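Local coordinates for FAD linked oxidase-like protein (Myceliophthora thermophila, PDB 5L6G) that oxidises the C1 hydroxyl of xylooligosaccharides and related sugars to lactones with a bicovalently bound FAD, passing the electrons to molecular oxygen to give hydrogen peroxide, at residues F342-S346 against F426-D430; L347-P353 against F436-L440. One frame throughout, in Å; residues are numbered along the deposited sequence.

Interactions 1 and 2 both use strand 341-349 and helix 426-437, the second extending into the loops after them; the contact centres are about 17 Å apart. Along the chain the order is 342-346, 347-353, 426-430, 436-440, so the strand start meets the helix start and the strand end the helix end. The strand lies in the eight-stranded antiparallel sheet, between 409-417 and 445-446. The helix packs on one side of this sheet, with interaction 1 at one end lining the pocket of a xylose distinct from the one at the substrate-binding residues, and interaction 2 at the other an apolar junction, the side chain of Leu347 about 13 Å from a bound xylose and from FAD.

Interaction 1: F342-S346 against F426-D430. With XYP (beta-D-xylopyranose), chain I.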
ATOM      1  N   PHE A 342     -16.647   1.700   0.958  1.00 11.60           N
ATOM      2  CA  PHE A 342     -16.005   2.241   2.137  1.00 11.26           C
ATOM      3  C   PHE A 342     -15.401   3.627   1.914  1.00 10.95           C
ATOM      4  O   PHE A 342     -15.256   4.105   0.763  1.00 10.47           O
ATOM      5  CB  PHE A 342     -14.907   1.270   2.612  1.00 10.95           C
ATOM      6  CG  PHE A 342     -13.775   1.120   1.625  1.00 10.64           C
ATOM      7  CD1 PHE A 342     -13.888   0.254   0.552  1.00 10.99           C
ATOM      8  CD2 PHE A 342     -12.612   1.863   1.754  1.00 10.28           C
ATOM      9  CE1 PHE A 342     -12.859   0.130  -0.376  1.00 10.69           C
ATOM     10  CE2 PHE A 342     -11.569   1.725   0.833  1.00 10.10           C
ATOM     11  CZ  PHE A 342     -11.702   0.862  -0.228  1.00 10.24           C
ATOM     12  N   TYR A 343     -15.050   4.247   3.046  1.00 10.60           N
ATOM     13  CA  TYR A 343     -14.164   5.398   3.087  1.00 10.26           C
ATOM     14  C   TYR A 343     -12.982   5.025   3.959  1.00 10.19           C
ATOM     15  O   TYR A 343     -13.141   4.270   4.890  1.00 10.36           O
ATOM     16  CB  TYR A 343     -14.865   6.637   3.649  1.00 10.27           C
ATOM     17  CG  TYR A 343     -13.962   7.849   3.714  1.00  9.91           C
ATOM     18  CD1 TYR A 343     -13.263   8.268   2.610  1.00  9.72           C
ATOM     19  CD2 TYR A 343     -13.824   8.590   4.879  1.00  9.93           C
ATOM     20  CE1 TYR A 343     -12.434   9.380   2.651  1.00  9.63           C
ATOM     21  CE2 TYR A 343     -13.003   9.713   4.930  1.00  9.78           C
ATOM     22  CZ  TYR A 343     -12.308  10.101   3.800  1.00  9.72           C
ATOM     23  OH  TYR A 343     -11.470  11.208   3.809  1.00  9.78           O
ATOM     24  N   SER A 344     -11.802   5.536   3.630  1.00 10.19           N
ATOM     25  CA  SER A 344     -10.613   5.218   4.405  1.00 10.03           C
ATOM     26  C   SER A 344      -9.675   6.397   4.503  1.00 10.16           C
ATOM     27  O   SER A 344      -9.648   7.267   3.634  1.00 10.23           O
ATOM     28  CB  SER A 344      -9.901   4.007   3.803  1.00  9.91           C
ATOM     29  OG  SER A 344      -8.665   3.755   4.431  1.00  9.95           O
ATOM     30  N   LYS A 345      -8.954   6.452   5.616  1.00 10.05           N
ATOM     31  CA  LYS A 345      -7.919   7.442   5.820  1.00  9.96           C
ATOM     32  C   LYS A 345      -6.691   6.718   6.344  1.00  9.93           C
ATOM     33  O   LYS A 345      -6.739   5.524   6.739  1.00 10.02           O
ATOM     34  CB  LYS A 345      -8.372   8.531   6.799  1.00 10.08           C
ATOM     35  CG  LYS A 345      -9.573   9.338   6.342  1.00 10.25           C
ATOM     36  CD  LYS A 345      -9.869  10.550   7.227  1.00 10.40           C
ATOM     37  CE  LYS A 345      -9.009  11.771   6.918  1.00 10.55           C
ATOM     38  NZ  LYS A 345      -9.387  12.541   5.696  1.00 10.77           N
ATOM     39  N   SER A 346      -5.575   7.430   6.300  1.00  9.98           N
ATOM     40  CA  SER A 346      -4.349   6.935   6.859  1.00 10.02           C
ATOM     41  C   SER A 346      -3.637   8.021   7.624  1.00 10.10           C
ATOM     42  O   SER A 346      -4.005   9.219   7.563  1.00 10.22           O
ATOM     43  CB  SER A 346      -3.450   6.458   5.720  1.00  9.99           C
ATOM     44  OG  SER A 346      -2.871   7.555   5.055  1.00 10.31           O
ATOM     45  N   PHE A 426     -18.192  10.738   6.046  1.00 12.36           N
ATOM     46  CA  PHE A 426     -16.778  11.109   6.023  1.00 12.02           C
ATOM     47  C   PHE A 426     -16.352  11.826   7.292  1.00 11.97           C
ATOM     48  O   PHE A 426     -15.206  11.748   7.671  1.00 11.73           O
ATOM     49  CB  PHE A 426     -16.467  11.972   4.804  1.00 12.15           C
ATOM     50  CG  PHE A 426     -16.983  11.389   3.532  1.00 12.23           C
ATOM     51  CD1 PHE A 426     -16.293  10.369   2.910  1.00 11.81           C
ATOM     52  CD2 PHE A 426     -18.195  11.820   2.990  1.00 12.75           C
ATOM     53  CE1 PHE A 426     -16.765   9.804   1.751  1.00 11.97           C
ATOM     54  CE2 PHE A 426     -18.677  11.255   1.830  1.00 12.89           C
ATOM     55  CZ  PHE A 426     -17.972  10.240   1.215  1.00 12.39           C
ATOM     56  N   ALA A 427     -17.276  12.533   7.931  1.00 12.34           N
ATOM     57  CA  ALA A 427     -16.968  13.295   9.140  1.00 12.53           C
ATOM     58  C   ALA A 427     -16.430  12.386  10.244  1.00 12.19           C
ATOM     59  O   ALA A 427     -15.668  12.831  11.107  1.00 12.06           O
ATOM     60  CB  ALA A 427     -18.194  14.036   9.618  1.00 13.18           C
ATOM     61  N   PHE A 428     -16.809  11.120  10.214  1.00 12.01           N
ATOM     62  CA  PHE A 428     -16.332  10.168  11.242  1.00 11.88           C
ATOM     63  C   PHE A 428     -14.800  10.014  11.187  1.00 11.20           C
ATOM     64  O   PHE A 428     -14.097  10.396  12.116  1.00 11.21           O
ATOM     65  CB  PHE A 428     -17.073   8.817  11.131  1.00 12.06           C
ATOM     66  CG  PHE A 428     -16.370   7.668  11.810  1.00 11.96           C
ATOM     67  CD1 PHE A 428     -15.758   7.838  13.046  1.00 12.04           C
ATOM     68  CD2 PHE A 428     -16.352   6.406  11.229  1.00 11.87           C
ATOM     69  CE1 PHE A 428     -15.083   6.774  13.657  1.00 11.85           C
ATOM     70  CE2 PHE A 428     -15.699   5.346  11.849  1.00 11.81           C
ATOM     71  CZ  PHE A 428     -15.061   5.534  13.055  1.00 11.74           C
ATOM     72  N   LEU A 429     -14.266   9.444  10.125  1.00 10.96           N
ATOM     73  CA  LEU A 429     -12.811   9.348  10.042  1.00 10.68           C
ATOM     74  C   LEU A 429     -12.136  10.705   9.995  1.00 10.71           C
ATOM     75  O   LEU A 429     -11.030  10.847  10.516  1.00 10.53           O
ATOM     76  CB  LEU A 429     -12.366   8.486   8.871  1.00 10.52           C
ATOM     77  CG  LEU A 429     -12.809   7.031   8.988  1.00 10.57           C
ATOM     78  CD1 LEU A 429     -12.195   6.234   7.852  1.00 10.41           C
ATOM     79  CD2 LEU A 429     -12.467   6.415  10.347  1.00 10.58           C
ATOM     80  N   ASP A 430     -12.777  11.711   9.393  1.00 11.05           N
ATOM     81  CA  ASP A 430     -12.168  13.043   9.346  1.00 11.37           C
ATOM     82  C   ASP A 430     -11.923  13.590  10.747  1.00 11.55           C
ATOM     83  O   ASP A 430     -10.863  14.182  11.016  1.00 11.74           O
ATOM     84  CB  ASP A 430     -13.027  14.034   8.527  1.00 11.81           C
ATOM     85  CG  ASP A 430     -12.955  13.762   7.026  1.00 11.89           C
ATOM     86  OD1 ASP A 430     -12.122  12.908   6.627  1.00 11.00           O
ATOM     87  OD2 ASP A 430     -13.739  14.388   6.252  1.00 12.55           O
TER
HETATM   88  O1  XYP I 510     -14.949  10.481  -2.580  1.00 19.29           O
HETATM   89  C1  XYP I 510     -14.608  11.554  -1.734  1.00 19.46           C
HETATM   90  C2  XYP I 510     -15.843  12.434  -1.536  1.00 19.79           C
HETATM   91  C3  XYP I 510     -15.493  13.544  -0.575  1.00 19.07           C
HETATM   92  C4  XYP I 510     -15.024  12.921   0.725  1.00 18.50           C
HETATM   93  C5  XYP I 510     -13.860  11.988   0.473  1.00 18.83           C
HETATM   94  O2  XYP I 510     -16.312  12.981  -2.784  1.00 20.76           O
HETATM   95  O3  XYP I 510     -16.633  14.354  -0.299  1.00 18.30           O
HETATM   96  O4  XYP I 510     -14.660  13.978   1.606  1.00 18.43           O
HETATM   97  O5  XYP I 510     -14.211  10.996  -0.493  1.00 20.41           O
HETATM   98  O   HOH W   1     -13.240  13.498   3.751  1.00 12.98           O
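Tyr343 and Phe426 form a T-shaped pair where segment 342-346 of strand 341-349, in the eight-stranded antiparallel sheet, runs alongside segment 426-430 of helix 426-437, the segment axes 16° from parallel. The edge of Phe426 points at the face of Tyr343: the ring planes stand at 81° and CD1 of Phe426 lies 3.5 Å from CG of Tyr343. CG of Tyr343 is anti to its own N (chi1 180°), which carries the ring toward the helix. Both rings line a xylose pocket: C4 of the sugar sits over the centre of one Phe426 face, 3.6 Å from CD1, C5 lies obliquely by Tyr343, and Arg56 NH1 also hydrogen-bonds the sugar. Leu429 reaches the strand with CD1, 3.7 Å from the carbonyl O of Tyr343, while its CB packs against CD of Lys345, the two side chains running in opposite directions. Lys345, the end of its chain folded back, makes a salt bridge from above the carboxylate plane, NZ to Asp430 OD1 2.9 Å, and donates to Tyr343 OH; Asp453 is a second partner of both. One water donates to Tyr343 OH and to Asp430 OD2 (2.7 Å), and is hydrogen-bonded to the sugar O4 at 2.6 Å.

Interaction 2: L347-P353 against F436-L440; sequences LVTSALP and FTGGL
At the C-terminal end of helix 426-437, Phe436 and the type I beta turn from Thr437 to Leu440 pack against the end of strand 341-349 and the loop that follows it. Leu347 lays CD1 over one face of the Phe436 ring in a CH-pi contact, 3.7 Å from the centroid and 26° off the normal, displaced toward CG, which is 3.4 Å from that methyl. CG of Phe436 lies anti to its carbonyl carbon (chi1 -66°), which sets the ring against this methyl. Leu352 CD1 approaches the same ring obliquely, 3.7 Å from CE2. In the fold, this joins the sheet to its helical layer: Tyr411 of strand 409-417 meets Phe436 edge-to-face, and Trp253 of helix 246-261 touches both Phe436 and Leu352. Replacing Phe436 by alanine is likely to leave the Leu347 methyl, Leu352 CD1 and the Tyr411 ring without their shared aromatic surface. Leu440 spreads its two methyls, CD1 to Thr349 CG2 and to Leu352 CD2, both at 3.9 Å, and CD2 to CD of Pro353, the N-cap of the next helix, at 3.7 Å. Thr349 OG1, also hydrogen-bonded to Tyr411 OH, donates to Ser350 O at 2.7 Å in the carbonyl plane, and Ser350 OG to Ala351 O at 2.8 Å.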
ATOM      1  N   LEU A 347      -2.611   7.593   8.342  1.00  9.92           N
ATOM      2  CA  LEU A 347      -1.709   8.475   9.003  1.00 10.46           C
ATOM      3  C   LEU A 347      -0.388   7.754   9.191  1.00 10.46           C
ATOM      4  O   LEU A 347      -0.321   6.517   9.238  1.00 10.12           O
ATOM      5  CB  LEU A 347      -2.216   8.859  10.403  1.00 11.05           C
ATOM      6  CG  LEU A 347      -3.064  10.099  10.638  1.00 11.67           C
ATOM      7  CD1 LEU A 347      -3.384  10.143  12.124  1.00 12.05           C
ATOM      8  CD2 LEU A 347      -2.367  11.370  10.243  1.00 11.93           C
ATOM      9  N   VAL A 348       0.647   8.573   9.287  1.00 10.82           N
ATOM     10  CA  VAL A 348       1.934   8.187   9.829  1.00 10.68           C
ATOM     11  C   VAL A 348       2.183   9.198  10.930  1.00 10.62           C
ATOM     12  O   VAL A 348       1.981  10.398  10.730  1.00 10.66           O
ATOM     13  CB  VAL A 348       3.038   8.283   8.775  1.00 10.85           C
ATOM     14  CG1 VAL A 348       4.405   7.983   9.384  1.00 11.10           C
ATOM     15  CG2 VAL A 348       2.742   7.317   7.633  1.00 10.70           C
ATOM     16  N   THR A 349       2.556   8.730  12.110  1.00 10.31           N
ATOM     17  CA  THR A 349       2.833   9.632  13.199  1.00 10.50           C
ATOM     18  C   THR A 349       4.100   9.199  13.940  1.00 10.87           C
ATOM     19  O   THR A 349       4.549   8.043  13.870  1.00 10.89           O
ATOM     20  CB  THR A 349       1.690   9.725  14.257  1.00 10.39           C
ATOM     21  OG1 THR A 349       1.698   8.567  15.110  1.00 10.15           O
ATOM     22  CG2 THR A 349       0.301   9.940  13.676  1.00 10.21           C
ATOM     23  N   SER A 350       4.648  10.159  14.661  1.00 11.30           N
ATOM     24  CA  SER A 350       5.618   9.902  15.716  1.00 11.66           C
ATOM     25  C   SER A 350       4.909   9.241  16.891  1.00 11.50           C
ATOM     26  O   SER A 350       3.728   8.901  16.810  1.00 11.13           O
ATOM     27  CB  SER A 350       6.204  11.242  16.158  1.00 12.20           C
ATOM     28  OG  SER A 350       5.159  12.097  16.622  1.00 12.57           O
ATOM     29  N   ALA A 351       5.621   9.065  18.000  1.00 11.82           N
ATOM     30  CA  ALA A 351       4.940   8.838  19.271  1.00 11.87           C
ATOM     31  C   ALA A 351       3.962  10.002  19.503  1.00 11.98           C
ATOM     32  O   ALA A 351       4.161  11.107  19.020  1.00 12.11           O
ATOM     33  CB  ALA A 351       5.927   8.720  20.411  1.00 12.41           C
ATOM     34  N   LEU A 352       2.891   9.729  20.222  1.00 12.09           N
ATOM     35  CA  LEU A 352       1.846  10.712  20.457  1.00 12.41           C
ATOM     36  C   LEU A 352       1.975  11.289  21.864  1.00 13.22           C
ATOM     37  O   LEU A 352       2.146  10.546  22.820  1.00 13.47           O
ATOM     38  CB  LEU A 352       0.488  10.029  20.308  1.00 12.14           C
ATOM     39  CG  LEU A 352       0.238   9.411  18.930  1.00 11.82           C
ATOM     40  CD1 LEU A 352      -1.141   8.790  18.850  1.00 11.72           C
ATOM     41  CD2 LEU A 352       0.427  10.442  17.852  1.00 11.72           C
ATOM     42  N   PRO A 353       1.904  12.617  21.994  1.00 13.92           N
ATOM     43  CA  PRO A 353       1.854  13.179  23.312  1.00 14.64           C
ATOM     44  C   PRO A 353       0.567  12.734  24.032  1.00 14.95           C
ATOM     45  O   PRO A 353      -0.437  12.457  23.374  1.00 14.89           O
ATOM     46  CB  PRO A 353       1.917  14.687  23.066  1.00 15.14           C
ATOM     47  CG  PRO A 353       1.582  14.906  21.665  1.00 14.62           C
ATOM     48  CD  PRO A 353       1.801  13.628  20.926  1.00 13.93           C
ATOM     49  N   PHE A 436      -5.678  13.477  16.051  1.00 13.12           N
ATOM     50  CA  PHE A 436      -4.225  13.289  16.003  1.00 12.82           C
ATOM     51  C   PHE A 436      -3.530  14.585  15.604  1.00 13.24           C
ATOM     52  O   PHE A 436      -2.613  15.065  16.282  1.00 13.32           O
ATOM     53  CB  PHE A 436      -3.805  12.200  14.994  1.00 12.43           C
ATOM     54  CG  PHE A 436      -4.239  10.791  15.335  1.00 11.96           C
ATOM     55  CD1 PHE A 436      -5.514  10.339  15.025  1.00 11.73           C
ATOM     56  CD2 PHE A 436      -3.330   9.882  15.881  1.00 11.83           C
ATOM     57  CE1 PHE A 436      -5.886   9.039  15.270  1.00 11.50           C
ATOM     58  CE2 PHE A 436      -3.693   8.576  16.132  1.00 11.64           C
ATOM     59  CZ  PHE A 436      -4.970   8.146  15.837  1.00 11.69           C
ATOM     60  N   THR A 437      -3.962  15.160  14.480  1.00 13.20           N
ATOM     61  CA  THR A 437      -3.168  16.194  13.828  1.00 13.77           C
ATOM     62  C   THR A 437      -3.242  17.537  14.557  1.00 14.46           C
ATOM     63  O   THR A 437      -2.337  18.351  14.410  1.00 14.66           O
ATOM     64  CB  THR A 437      -3.546  16.366  12.341  1.00 13.80           C
ATOM     65  OG1 THR A 437      -4.923  16.727  12.232  1.00 13.97           O
ATOM     66  CG2 THR A 437      -3.291  15.072  11.565  1.00 13.43           C
ATOM     67  N   GLY A 438      -4.283  17.739  15.366  1.00 14.60           N
ATOM     68  CA  GLY A 438      -4.412  18.940  16.182  1.00 15.47           C
ATOM     69  C   GLY A 438      -3.263  19.114  17.163  1.00 15.91           C
ATOM     70  O   GLY A 438      -2.920  20.240  17.532  1.00 16.70           O
ATOM     71  N   GLY A 439      -2.642  18.007  17.569  1.00 15.54           N
ATOM     72  CA  GLY A 439      -1.589  18.050  18.562  1.00 15.78           C
ATOM     73  C   GLY A 439      -0.214  17.671  18.062  1.00 15.75           C
ATOM     74  O   GLY A 439       0.682  17.489  18.872  1.00 16.13           O
ATOM     75  N   LEU A 440      -0.033  17.560  16.743  1.00 15.57           N
ATOM     76  CA  LEU A 440       1.266  17.213  16.161  1.00 15.68           C
ATOM     77  C   LEU A 440       1.671  18.268  15.138  1.00 16.49           C
ATOM     78  O   LEU A 440       0.836  18.678  14.319  1.00 16.48           O
ATOM     79  CB  LEU A 440       1.191  15.868  15.459  1.00 14.88           C
ATOM     80  CG  LEU A 440       0.786  14.660  16.307  1.00 14.52           C
ATOM     81  CD1 LEU A 440       0.509  13.475  15.406  1.00 13.94           C
ATOM     82  CD2 LEU A 440       1.865  14.328  17.309  1.00 14.72           C
TER